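Local coordinates for 70 kDa protein (Xanthomonas sp., PDB 4B2N), which is a dihaem c-type cytochrome that acts as a processive rubber oxygenase, cleaving the polyisoprene of latex as a dioxygenase, at residues Gly142-Pro147 with Leu169-Ile174. Sequence-based numbering, arbitrary orientation.
Sequences GLYPAP and LPLGLI
L143 is the bump and the type II turn P170–L173 the hollow. L143 CB rests 3.9 Å from P170 CB and 3.4 Å from the carbonyl O of L171; farther out, L143 CD1 reaches L173 CG at 3.8 Å, the two leucine side chains crossing at about a right angle, while L143 CD2 faces the CA of G172. G172, with no side chain, lets that CD2 lie over the backbone, and its backbone angles (phi 111°) suit glycine.

L171, the second residue of the turn, points back toward 142-147. With CG anti to its backbone N (chi1 179°), its side chain fits among the Y144 ring, A146 and P147: L171 CB lies 4.1 Å from A146 CB, CD2 approaches the Y144 ring obliquely, and CD1 meets P147 CD. The backbones are joined where L171 N donates to Y144 O (2.7 Å), and one water links A146 N to L169 O.

Helix 133-141 backs P170 and L173 through V137, and N213 holds the Y144 hydroxyl. L143 lies about 7 Å, side chain to side chain, from C194, a covalent haem attachment. Besides the L171–Y144 hydrogen bond and the water bridge, side chains meet mostly through carbon, with the carbonyl oxygens of L171 and Y144 packed against them; the fit therefore rests mainly on shape.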
# COMPACT_ATOMS: atom_id res chain seq x y z
N GLY A 142 12.07 11.40 1.66
CA GLY A 142 10.86 11.25 2.46
C GLY A 142 10.84 9.96 3.26
O GLY A 142 9.78 9.33 3.40
N LEU A 143 11.96 9.65 3.86
CA LEU A 143 12.13 8.44 4.72
C LEU A 143 12.41 8.91 6.18
O LEU A 143 12.18 10.12 6.50
CB LEU A 143 13.31 7.58 4.17
CG LEU A 143 13.08 7.20 2.71
CD1 LEU A 143 14.28 6.41 2.19
CD2 LEU A 143 11.77 6.39 2.54
N TYR A 144 12.82 8.01 7.07
CA TYR A 144 12.93 8.33 8.52
C TYR A 144 14.14 7.60 9.08
O TYR A 144 14.51 6.55 8.56
CB TYR A 144 11.68 7.85 9.26
CG TYR A 144 10.44 8.38 8.59
CD1 TYR A 144 9.91 7.72 7.48
CD2 TYR A 144 9.87 9.61 8.99
CE1 TYR A 144 8.80 8.20 6.81
CE2 TYR A 144 8.73 10.11 8.36
CZ TYR A 144 8.25 9.42 7.21
OH TYR A 144 7.16 9.89 6.53
N PRO A 145 14.71 8.09 10.20
CA PRO A 145 15.65 7.29 11.00
C PRO A 145 14.96 6.03 11.44
O PRO A 145 13.78 6.02 11.88
CB PRO A 145 16.06 8.21 12.19
CG PRO A 145 15.18 9.41 12.11
CD PRO A 145 14.42 9.43 10.77
N ALA A 146 15.63 4.94 11.16
CA ALA A 146 15.03 3.63 11.42
C ALA A 146 15.04 3.34 12.91
O ALA A 146 15.93 3.75 13.60
CB ALA A 146 15.86 2.54 10.67
N PRO A 147 14.03 2.59 13.39
CA PRO A 147 14.03 2.15 14.77
C PRO A 147 14.80 0.82 14.97
O PRO A 147 14.73 0.26 16.04
CB PRO A 147 12.53 1.90 15.04
CG PRO A 147 12.03 1.47 13.71
CD PRO A 147 12.92 2.03 12.64
N LEU A 169 21.31 3.03 7.31
CA LEU A 169 20.38 3.48 6.33
C LEU A 169 19.09 3.92 6.98
O LEU A 169 18.72 3.38 8.01
CB LEU A 169 19.99 2.34 5.34
CG LEU A 169 21.17 1.69 4.58
CD1 LEU A 169 20.75 0.29 4.11
CD2 LEU A 169 21.57 2.64 3.44
N PRO A 170 18.38 4.90 6.36
CA PRO A 170 17.05 5.23 6.90
C PRO A 170 16.05 4.11 6.72
O PRO A 170 16.23 3.23 5.84
CB PRO A 170 16.56 6.36 5.97
CG PRO A 170 17.76 6.96 5.40
CD PRO A 170 18.75 5.79 5.24
N LEU A 171 14.95 4.14 7.49
CA LEU A 171 13.87 3.22 7.31
C LEU A 171 13.41 3.36 5.90
O LEU A 171 13.20 4.48 5.44
CB LEU A 171 12.72 3.66 8.20
CG LEU A 171 11.46 2.82 8.15
CD1 LEU A 171 11.66 1.34 8.53
CD2 LEU A 171 10.41 3.57 9.00
N GLY A 172 13.23 2.28 5.18
CA GLY A 172 12.81 2.52 3.77
C GLY A 172 13.84 2.18 2.74
O GLY A 172 13.52 1.97 1.56
N LEU A 173 15.10 2.18 3.15
CA LEU A 173 16.16 1.65 2.28
C LEU A 173 16.68 0.44 3.03
O LEU A 173 16.56 0.35 4.28
CB LEU A 173 17.35 2.60 2.06
CG LEU A 173 17.02 3.90 1.29
CD1 LEU A 173 18.19 4.89 1.20
CD2 LEU A 173 16.40 3.65 -0.10
N ILE A 174 17.32 -0.46 2.25
CA ILE A 174 17.86 -1.65 2.86
C ILE A 174 19.07 -2.13 2.08
O ILE A 174 19.11 -2.03 0.84
CB ILE A 174 16.74 -2.77 3.00
CG1 ILE A 174 17.20 -3.87 3.96
CG2 ILE A 174 16.34 -3.33 1.60
CD1 ILE A 174 16.16 -4.99 4.24
O HOH W 1 18.14 4.87 9.96